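Local coordinates for SusD-like carbohydrate binding protein BF1063 (Bacteroides fragilis NCTC 9343, PDB 3I4G), which probably binds carbohydrate at the bacterial outer membrane, in the manner of SusD-like proteins, at residues F360-R363 against K364-E368; E124-F127 against L128-T131; L392-L395 against E396-E400. One frame throughout, in Å; residues are numbered along the deposited sequence.

Contact 1. Residues F360-R363 against K364-E368; sequences FMMR and KYFEE. With EDO (1,2-ethanediol), chain C.
A type II beta turn from R363 to F366, followed by a local salt bridge between R363 and E368, carries the chain out of strand 360-362, which pairs antiparallel with strand 323-325. The turn's own backbone bond is weak, F366 N to R363 O at 3.3 Å, and side-chain contacts accompany it. The selenomethionine M362, extended through its first two torsions (chi1 179°) and bent only at the last, lies along the edge of the Y365 ring, SE 5.0 Å from the ring centroid. This Met-aromatic contact suits a long, flexible, apolar side chain, and M362 CE also reaches F366 CE2 at 3.9 Å. K364 leads its amine away to a salt bridge with E451. R363 for its part also donates from NH1 to I329 O, while the second carboxylate oxygen of E368, OE1, accepts from the backbone N of M331, so both charged groups also hold the backbone at strand 329-330 and the residue after it. The carboxylate and guanidinium planes lie 25° apart, and R363 NH1 meets E368 OE2 on its syn side at 2.9 Å, nearly in the guanidinium plane though 23° out of the carboxylate plane.

Contact 2. Residues E124-F127 against L128-T131; sequences EARF and LRAT
The carbonyl oxygen of R126 is gripped twice, by A130 N at 2.9 Å and by a water that donates to it at 2.7 Å. That same water accepts from R129 NE at 2.8 Å and lies at the edge of the guanidinium, in its plane, so the arginine is linked to the backbone one turn back. All of this belongs to helix 116-139, whose i to i+4 bonds run regularly from L128 N to E124 O through T131 N to F127 O. F127 swings its ring beside its own carbonyl carbon (chi1 166°), toward the next turn, and so turns one ring face to T131 CG2, a CH-pi contact 3.9 Å from the centroid and 19° off the ring normal. T131 can offer this methyl because its hydroxyl is turned back along the helix, where OG1 donates to L128 O at 2.8 Å. L128 CD2 adds an apolar touch to F127 CD2, 4.0 Å away. R126 and R129 both form salt bridges to E173 on helix 163-180, and R129 also bonds N103 on helix 86-109. E173, shared by both, would probably balance the two positive charges where the arginines come near each other.

Contact 3. Residues L392-L395 against E396-E400; sequences LGYL and ECLVE
L398, one helical turn after Y394, sits tightly over one face of its ring, whereas E396 makes its side-chain link back to the preceding turn through water. In the tight part, L398 CD1 lies 3.9 Å from the Y394 ring centroid and 22° off its normal, a CH-pi contact set toward the rim, with Y394 CZ the nearest ring atom at 3.6 Å. The tyrosine ring leans to the carbonyl side of its own residue (chi1 175°) and the leucine branch to the backbone N side of its own (chi1 -67°), which brings the two together. A flat aromatic side chain suits the place, since H222 of helix 214-227 also stacks on it. L395 and V399 form a thinner apolar pair, CD1 to CG2 at 4.4 Å, next to helix 433-447. These residues lie on helix 387-400, packed among helices 214-227, 407-412 and 433-447 in the SusD family region. C397, small, meets A218 of helix 214-227, the helix on which the larger Y394 also packs. E400, partly exposed, marks the more open end and pairs with R437. E396 is instead a buried, water-linked polar side: a water donates to its OE1 at 2.7 Å and, more weakly, to L392 O at 2.8 Å. R460 forms a salt bridge with the same OE1, and W461 NE1 donates to E396 OE2.

Along the chain the order is contact 2, contact 1, contact 3, with none overlapping another. Contact 2 lies in the SusD-like N-terminal region, while contacts 1 and 3 both belong to the SusD family region that follows. Centres of contacts 1 and 2 are about 31 Å apart, on opposite sides of the chain's centre; contacts 1 and 3 are about 29 Å apart between centres, and contacts 2 and 3 about 25 Å. No two touch, the nearest atoms of contacts 1 and 3 being about 11 Å apart. Contacts 2 and 3 are internal to two separate helices, 116-139 and 387-400, while contact 1 is a turn leaving a two-stranded antiparallel sheet.

Contact 1. Residues F360-R363 against K364-E368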
ATOM      1  N   PHE A 360     -14.832   7.953  -9.798  1.00  9.28           N
ATOM      2  CA  PHE A 360     -13.628   8.529  -9.188  1.00  7.86           C
ATOM      3  C   PHE A 360     -12.411   7.978  -9.911  1.00  8.50           C
ATOM      4  O   PHE A 360     -12.438   6.895 -10.529  1.00  8.32           O
ATOM      5  CB  PHE A 360     -13.529   8.188  -7.710  1.00  9.04           C
ATOM      6  CG  PHE A 360     -14.639   8.760  -6.858  1.00  8.13           C
ATOM      7  CD1 PHE A 360     -14.660  10.113  -6.579  1.00  9.00           C
ATOM      8  CD2 PHE A 360     -15.647   7.956  -6.329  1.00  7.18           C
ATOM      9  CE1 PHE A 360     -15.643  10.655  -5.774  1.00  8.98           C
ATOM     10  CE2 PHE A 360     -16.629   8.502  -5.524  1.00  8.23           C
ATOM     11  CZ  PHE A 360     -16.644   9.832  -5.271  1.00  8.60           C
HETATM   12  N   MSE A 361     -11.325   8.712  -9.756  1.00  7.35           N
HETATM   13  CA  MSE A 361     -10.012   8.322 -10.216  1.00  7.34           C
HETATM   14  C   MSE A 361      -8.986   8.673  -9.158  1.00  8.20           C
HETATM   15  O   MSE A 361      -9.254   9.489  -8.269  1.00  7.88           O
HETATM   16  CB  MSE A 361      -9.684   9.012 -11.523  1.00  7.88           C
HETATM   17  CG  MSE A 361     -10.562   8.613 -12.692  1.00  8.07           C
HETATM   18 SE   MSE A 361     -10.191   6.723 -13.236  0.75 10.27          SE
HETATM   19  CE  MSE A 361      -8.633   6.998 -14.069  1.00 12.24           C
HETATM   20  N   MSE A 362      -7.798   8.073  -9.257  1.00  7.98           N
HETATM   21  CA  MSE A 362      -6.711   8.385  -8.330  1.00  8.28           C
HETATM   22  C   MSE A 362      -5.850   9.520  -8.853  1.00  8.12           C
HETATM   23  O   MSE A 362      -5.302   9.456  -9.936  1.00  8.82           O
HETATM   24  CB  MSE A 362      -5.822   7.144  -8.095  1.00  9.52           C
HETATM   25  CG  MSE A 362      -4.656   7.398  -7.149  1.00  9.27           C
HETATM   26 SE   MSE A 362      -3.678   5.751  -6.771  0.75  7.38          SE
HETATM   27  CE  MSE A 362      -2.820   5.636  -8.414  1.00 10.16           C
ATOM     28  N   ARG A 363      -5.704  10.559  -8.042  1.00  7.57           N
ATOM     29  CA  ARG A 363      -4.802  11.694  -8.324  1.00  8.56           C
ATOM     30  C   ARG A 363      -3.401  11.430  -7.766  1.00  8.19           C
ATOM     31  O   ARG A 363      -2.397  11.872  -8.345  1.00  8.63           O
ATOM     32  CB  ARG A 363      -5.361  12.995  -7.724  1.00  8.20           C
ATOM     33  CG  ARG A 363      -4.657  14.234  -8.238  1.00  9.34           C
ATOM     34  CD  ARG A 363      -5.069  15.509  -7.555  1.00  8.14           C
ATOM     35  NE  ARG A 363      -6.431  15.960  -7.835  1.00  8.90           N
ATOM     36  CZ  ARG A 363      -6.776  16.733  -8.861  1.00  8.71           C
ATOM     37  NH1 ARG A 363      -5.901  17.055  -9.803  1.00  8.01           N
ATOM     38  NH2 ARG A 363      -8.027  17.138  -8.990  1.00  9.21           N
ATOM     39  N   LYS A 364      -3.315  10.751  -6.630  1.00  8.17           N
ATOM     40  CA  LYS A 364      -2.039  10.448  -5.974  1.00  6.96           C
ATOM     41  C   LYS A 364      -1.114   9.741  -6.952  1.00  9.11           C
ATOM     42  O   LYS A 364      -1.566   8.929  -7.749  1.00  8.95           O
ATOM     43  CB  LYS A 364      -2.266   9.603  -4.742  1.00  8.48           C
ATOM     44  CG  LYS A 364      -1.038   9.390  -3.867  1.00  8.23           C
ATOM     45  CD  LYS A 364      -1.369   8.733  -2.529  1.00  8.28           C
ATOM     46  CE  LYS A 364      -1.953   9.736  -1.497  1.00  9.60           C
ATOM     47  NZ  LYS A 364      -2.287   9.117  -0.176  1.00  7.84           N
ATOM     48  N   TYR A 365       0.186  10.093  -6.858  1.00  8.52           N
ATOM     49  CA  TYR A 365       1.320   9.536  -7.617  1.00  8.19           C
ATOM     50  C   TYR A 365       1.547  10.164  -8.992  1.00  8.54           C
ATOM     51  O   TYR A 365       2.519   9.821  -9.653  1.00 10.15           O
ATOM     52  CB  TYR A 365       1.199   8.011  -7.765  1.00  8.71           C
ATOM     53  CG  TYR A 365       1.154   7.224  -6.493  1.00  7.78           C
ATOM     54  CD1 TYR A 365       2.276   7.078  -5.678  1.00  7.38           C
ATOM     55  CD2 TYR A 365      -0.019   6.589  -6.093  1.00  8.62           C
ATOM     56  CE1 TYR A 365       2.224   6.357  -4.499  1.00  8.79           C
ATOM     57  CE2 TYR A 365      -0.078   5.889  -4.905  1.00  8.91           C
ATOM     58  CZ  TYR A 365       1.040   5.751  -4.121  1.00  8.34           C
ATOM     59  OH  TYR A 365       0.975   5.010  -2.988  1.00  9.02           O
ATOM     60  N   PHE A 366       0.690  11.099  -9.390  1.00  9.25           N
ATOM     61  CA  PHE A 366       0.796  11.739 -10.722  1.00  8.67           C
ATOM     62  C   PHE A 366       1.202  13.191 -10.621  1.00 11.34           C
ATOM     63  O   PHE A 366       0.437  14.025 -10.171  1.00  9.94           O
ATOM     64  CB  PHE A 366      -0.519  11.558 -11.507  1.00  9.82           C
ATOM     65  CG  PHE A 366      -0.908  10.103 -11.674  1.00 10.06           C
ATOM     66  CD1 PHE A 366      -0.052   9.198 -12.302  1.00 13.35           C
ATOM     67  CD2 PHE A 366      -2.075   9.619 -11.187  1.00 10.66           C
ATOM     68  CE1 PHE A 366      -0.376   7.865 -12.404  1.00 14.37           C
ATOM     69  CE2 PHE A 366      -2.393   8.275 -11.300  1.00 13.76           C
ATOM     70  CZ  PHE A 366      -1.559   7.402 -11.912  1.00 13.90           C
ATOM     71  N   GLU A 367       2.452  13.460 -11.014  1.00 10.00           N
ATOM     72  CA  GLU A 367       3.034  14.806 -10.999  1.00 11.76           C
ATOM     73  C   GLU A 367       2.500  15.539 -12.207  1.00 14.21           C
ATOM     74  O   GLU A 367       3.157  15.569 -13.258  1.00 16.39           O
ATOM     75  CB  GLU A 367       4.561  14.666 -10.973  1.00 11.74           C
ATOM     76  CG  GLU A 367       5.326  15.978 -10.874  1.00 14.07           C
ATOM     77  CD  GLU A 367       6.841  15.775 -10.806  1.00 19.21           C
ATOM     78  OE1 GLU A 367       7.349  14.806 -10.223  1.00 14.06           O
ATOM     79  OE2 GLU A 367       7.562  16.629 -11.350  1.00 22.59           O
ATOM     80  N   GLU A 368       1.380  16.237 -12.033  1.00 10.78           N
ATOM     81  CA  GLU A 368       0.577  16.756 -13.137  1.00 11.43           C
ATOM     82  C   GLU A 368       1.211  17.841 -13.970  1.00 15.03           C
ATOM     83  O   GLU A 368       0.880  17.951 -15.130  1.00 18.09           O
ATOM     84  CB  GLU A 368      -0.758  17.304 -12.600  1.00 13.80           C
ATOM     85  CG  GLU A 368      -1.607  16.240 -11.925  1.00 11.05           C
ATOM     86  CD  GLU A 368      -2.804  16.869 -11.247  1.00 11.28           C
ATOM     87  OE1 GLU A 368      -3.568  17.563 -11.922  1.00 10.03           O
ATOM     88  OE2 GLU A 368      -2.998  16.639 -10.010  1.00 10.24           O
TER
HETATM   89  C1  EDO C   2       4.313   9.410 -13.392  1.00 20.03           C
HETATM   90  O1  EDO C   2       4.670   8.183 -12.719  1.00 19.09           O
HETATM   91  C2  EDO C   2       4.574  10.511 -12.373  1.00 18.13           C
HETATM   92  O2  EDO C   2       3.766  11.622 -12.700  1.00 19.77           O

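Contact 2. Residues E124-F127 against L128-T131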
ATOM      1  N   GLU A 124      21.226  -5.789   4.505  1.00  8.13           N
ATOM      2  CA  GLU A 124      20.267  -5.494   3.435  1.00  8.06           C
ATOM      3  C   GLU A 124      19.599  -6.757   2.955  1.00  8.81           C
ATOM      4  O   GLU A 124      18.386  -6.773   2.767  1.00  9.20           O
ATOM      5  CB  GLU A 124      20.960  -4.769   2.303  1.00  8.24           C
ATOM      6  CG  GLU A 124      21.468  -3.401   2.723  1.00  9.86           C
ATOM      7  CD  GLU A 124      22.104  -2.661   1.606  1.00 10.25           C
ATOM      8  OE1 GLU A 124      21.385  -1.992   0.833  1.00 10.36           O
ATOM      9  OE2 GLU A 124      23.337  -2.744   1.481  1.00 10.19           O
ATOM     10  N   ALA A 125      20.375  -7.809   2.733  1.00  8.97           N
ATOM     11  CA  ALA A 125      19.804  -9.080   2.303  1.00  8.32           C
ATOM     12  C   ALA A 125      18.863  -9.651   3.345  1.00  8.54           C
ATOM     13  O   ALA A 125      17.799 -10.198   3.002  1.00  9.38           O
ATOM     14  CB  ALA A 125      20.916 -10.093   1.973  1.00  9.14           C
ATOM     15  N   ARG A 126      19.218  -9.526   4.621  1.00  8.37           N
ATOM     16  CA  ARG A 126      18.323 -10.012   5.677  1.00  7.59           C
ATOM     17  C   ARG A 126      17.030  -9.196   5.746  1.00  8.15           C
ATOM     18  O   ARG A 126      15.959  -9.744   5.947  1.00  8.66           O
ATOM     19  CB  ARG A 126      19.028 -10.038   7.038  1.00  9.82           C
ATOM     20  CG  ARG A 126      20.157 -11.077   7.097  1.00 10.41           C
ATOM     21  CD  ARG A 126      20.904 -10.977   8.400  1.00 12.02           C
ATOM     22  NE  ARG A 126      20.162 -11.570   9.489  1.00 10.57           N
ATOM     23  CZ  ARG A 126      20.624 -11.646  10.735  1.00 12.62           C
ATOM     24  NH1 ARG A 126      21.776 -11.083  11.061  1.00 13.20           N
ATOM     25  NH2 ARG A 126      19.920 -12.267  11.664  1.00 12.35           N
ATOM     26  N   PHE A 127      17.147  -7.888   5.591  1.00  9.93           N
ATOM     27  CA  PHE A 127      15.958  -7.039   5.562  1.00  7.92           C
ATOM     28  C   PHE A 127      15.043  -7.456   4.440  1.00  8.53           C
ATOM     29  O   PHE A 127      13.858  -7.672   4.640  1.00  8.89           O
ATOM     30  CB  PHE A 127      16.356  -5.575   5.387  1.00  8.53           C
ATOM     31  CG  PHE A 127      15.194  -4.675   5.023  1.00  8.56           C
ATOM     32  CD1 PHE A 127      14.294  -4.263   5.992  1.00 10.28           C
ATOM     33  CD2 PHE A 127      15.010  -4.255   3.717  1.00  8.99           C
ATOM     34  CE1 PHE A 127      13.224  -3.440   5.658  1.00  9.94           C
ATOM     35  CE2 PHE A 127      13.934  -3.424   3.400  1.00  9.06           C
ATOM     36  CZ  PHE A 127      13.043  -3.029   4.383  1.00  8.99           C
ATOM     37  N   LEU A 128      15.592  -7.575   3.241  1.00  8.66           N
ATOM     38  CA  LEU A 128      14.798  -7.936   2.071  1.00  8.42           C
ATOM     39  C   LEU A 128      14.154  -9.312   2.234  1.00  9.17           C
ATOM     40  O   LEU A 128      12.962  -9.465   1.953  1.00  9.82           O
ATOM     41  CB  LEU A 128      15.643  -7.867   0.800  1.00  8.92           C
ATOM     42  CG  LEU A 128      16.049  -6.464   0.387  1.00  8.49           C
ATOM     43  CD1 LEU A 128      17.105  -6.515  -0.711  1.00 10.40           C
ATOM     44  CD2 LEU A 128      14.820  -5.598  -0.075  1.00 11.91           C
ATOM     45  N   ARG A 129      14.899 -10.301   2.720  1.00  7.75           N
ATOM     46  CA  ARG A 129      14.331 -11.620   2.930  1.00  8.78           C
ATOM     47  C   ARG A 129      13.208 -11.567   3.958  1.00  9.93           C
ATOM     48  O   ARG A 129      12.132 -12.172   3.781  1.00  9.11           O
ATOM     49  CB  ARG A 129      15.436 -12.588   3.385  1.00  9.35           C
ATOM     50  CG  ARG A 129      14.905 -13.978   3.705  1.00  9.16           C
ATOM     51  CD  ARG A 129      16.021 -14.952   4.099  1.00  9.80           C
ATOM     52  NE  ARG A 129      16.679 -14.581   5.339  1.00  9.04           N
ATOM     53  CZ  ARG A 129      17.618 -15.319   5.928  1.00 10.37           C
ATOM     54  NH1 ARG A 129      18.011 -16.460   5.397  1.00 11.37           N
ATOM     55  NH2 ARG A 129      18.147 -14.920   7.061  1.00 10.19           N
ATOM     56  N   ALA A 130      13.435 -10.856   5.047  1.00  8.74           N
ATOM     57  CA  ALA A 130      12.425 -10.772   6.083  1.00  8.27           C
ATOM     58  C   ALA A 130      11.144 -10.068   5.638  1.00  9.14           C
ATOM     59  O   ALA A 130      10.056 -10.472   6.070  1.00  8.71           O
ATOM     60  CB  ALA A 130      12.975 -10.107   7.328  1.00  9.22           C
ATOM     61  N   THR A 131      11.259  -9.074   4.765  1.00  9.36           N
ATOM     62  CA  THR A 131      10.051  -8.450   4.259  1.00  7.64           C
ATOM     63  C   THR A 131       9.195  -9.467   3.518  1.00  7.93           C
ATOM     64  O   THR A 131       7.983  -9.411   3.603  1.00  9.24           O
ATOM     65  CB  THR A 131      10.260  -7.232   3.343  1.00  8.38           C
ATOM     66  OG1 THR A 131      10.935  -7.603   2.134  1.00  9.27           O
ATOM     67  CG2 THR A 131      10.962  -6.082   4.049  1.00  8.83           C
TER
HETATM   68  O   HOH W   1      16.001 -12.307   6.908  1.00 10.04           O

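Contact 3. Residues L392-L395 against E396-E400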
ATOM      1  N   LEU A 392       1.578   7.527  13.334  1.00  8.50           N
ATOM      2  CA  LEU A 392       0.262   6.951  13.638  1.00  8.83           C
ATOM      3  C   LEU A 392       0.391   5.538  14.198  1.00  8.63           C
ATOM      4  O   LEU A 392      -0.421   5.120  15.011  1.00  9.02           O
ATOM      5  CB  LEU A 392      -0.642   6.982  12.415  1.00  9.96           C
ATOM      6  CG  LEU A 392      -0.971   8.357  11.855  1.00  9.95           C
ATOM      7  CD1 LEU A 392      -1.718   8.269  10.526  1.00 10.94           C
ATOM      8  CD2 LEU A 392      -1.749   9.183  12.876  1.00 10.38           C
ATOM      9  N   GLY A 393       1.396   4.811  13.756  1.00  8.82           N
ATOM     10  CA  GLY A 393       1.630   3.481  14.284  1.00  9.94           C
ATOM     11  C   GLY A 393       2.028   3.506  15.745  1.00  8.90           C
ATOM     12  O   GLY A 393       1.583   2.670  16.546  1.00  9.02           O
ATOM     13  N   TYR A 394       2.921   4.426  16.108  1.00  9.07           N
ATOM     14  CA  TYR A 394       3.307   4.622  17.500  1.00  8.32           C
ATOM     15  C   TYR A 394       2.076   4.873  18.363  1.00  8.41           C
ATOM     16  O   TYR A 394       1.882   4.230  19.375  1.00  9.45           O
ATOM     17  CB  TYR A 394       4.295   5.780  17.592  1.00  8.64           C
ATOM     18  CG  TYR A 394       4.698   6.164  19.000  1.00  8.82           C
ATOM     19  CD1 TYR A 394       5.241   5.243  19.882  1.00  8.84           C
ATOM     20  CD2 TYR A 394       4.564   7.470  19.452  1.00 10.36           C
ATOM     21  CE1 TYR A 394       5.595   5.605  21.148  1.00 10.89           C
ATOM     22  CE2 TYR A 394       4.983   7.846  20.712  1.00  9.61           C
ATOM     23  CZ  TYR A 394       5.470   6.904  21.558  1.00  9.38           C
ATOM     24  OH  TYR A 394       5.866   7.300  22.818  1.00 14.35           O
ATOM     25  N   LEU A 395       1.223   5.812  17.935  1.00  8.92           N
ATOM     26  CA  LEU A 395       0.028   6.154  18.693  1.00  8.10           C
ATOM     27  C   LEU A 395      -0.913   4.945  18.776  1.00  8.35           C
ATOM     28  O   LEU A 395      -1.444   4.664  19.854  1.00  8.74           O
ATOM     29  CB  LEU A 395      -0.660   7.363  18.074  1.00  8.09           C
ATOM     30  CG  LEU A 395      -1.903   7.867  18.823  1.00  8.96           C
ATOM     31  CD1 LEU A 395      -1.599   8.207  20.289  1.00 10.76           C
ATOM     32  CD2 LEU A 395      -2.479   9.076  18.088  1.00 11.08           C
ATOM     33  N   GLU A 396      -1.152   4.240  17.678  1.00  9.16           N
ATOM     34  CA  GLU A 396      -2.007   3.055  17.710  1.00  8.36           C
ATOM     35  C   GLU A 396      -1.477   2.060  18.728  1.00  8.87           C
ATOM     36  O   GLU A 396      -2.237   1.502  19.517  1.00 10.33           O
ATOM     37  CB  GLU A 396      -2.115   2.408  16.327  1.00  8.28           C
ATOM     38  CG  GLU A 396      -2.912   1.113  16.309  1.00  9.94           C
ATOM     39  CD  GLU A 396      -3.048   0.446  14.967  1.00  9.75           C
ATOM     40  OE1 GLU A 396      -2.645   0.992  13.926  1.00 10.28           O
ATOM     41  OE2 GLU A 396      -3.611  -0.670  15.000  1.00  9.85           O
ATOM     42  N   CYS A 397      -0.177   1.828  18.725  1.00  8.02           N
ATOM     43  CA  CYS A 397       0.440   0.867  19.644  1.00  8.77           C
ATOM     44  C   CYS A 397       0.283   1.310  21.096  1.00  9.94           C
ATOM     45  O   CYS A 397       0.018   0.476  21.980  1.00  9.21           O
ATOM     46  CB  CYS A 397       1.915   0.609  19.303  1.00  7.44           C
ATOM     47  SG  CYS A 397       2.171  -0.336  17.799  1.00 11.17           S
ATOM     48  N   LEU A 398       0.478   2.590  21.380  1.00  8.68           N
ATOM     49  CA  LEU A 398       0.305   3.071  22.766  1.00  8.74           C
ATOM     50  C   LEU A 398      -1.120   2.853  23.233  1.00 10.33           C
ATOM     51  O   LEU A 398      -1.349   2.417  24.371  1.00 10.06           O
ATOM     52  CB  LEU A 398       0.629   4.552  22.892  1.00  9.05           C
ATOM     53  CG  LEU A 398       2.073   4.978  22.690  1.00  9.15           C
ATOM     54  CD1 LEU A 398       2.111   6.536  22.743  1.00 10.93           C
ATOM     55  CD2 LEU A 398       3.016   4.376  23.729  1.00 10.09           C
ATOM     56  N   VAL A 399      -2.092   3.195  22.386  1.00  8.99           N
ATOM     57  CA  VAL A 399      -3.505   2.996  22.707  1.00 10.34           C
ATOM     58  C   VAL A 399      -3.808   1.522  22.983  1.00  9.08           C
ATOM     59  O   VAL A 399      -4.399   1.162  24.012  1.00 11.27           O
ATOM     60  CB  VAL A 399      -4.391   3.468  21.584  1.00 10.34           C
ATOM     61  CG1 VAL A 399      -5.871   2.996  21.782  1.00 15.14           C
ATOM     62  CG2 VAL A 399      -4.293   4.992  21.455  1.00 11.97           C
ATOM     63  N   GLU A 400      -3.306   0.641  22.143  1.00  9.98           N
ATOM     64  CA  GLU A 400      -3.601  -0.795  22.299  1.00 10.99           C
ATOM     65  C   GLU A 400      -2.852  -1.410  23.448  1.00 10.42           C
ATOM     66  O   GLU A 400      -3.306  -2.416  24.028  1.00 12.89           O
ATOM     67  CB  GLU A 400      -3.279  -1.542  21.000  1.00 10.67           C
ATOM     68  CG  GLU A 400      -4.118  -1.174  19.821  1.00  9.54           C
ATOM     69  CD  GLU A 400      -5.565  -1.580  19.921  1.00 14.72           C
ATOM     70  OE1 GLU A 400      -5.970  -2.277  20.870  1.00 15.85           O
ATOM     71  OE2 GLU A 400      -6.343  -1.156  19.045  1.00 15.52           O
TER
HETATM   72  O   HOH W   2      -1.747   3.458  13.151  1.00 11.69           O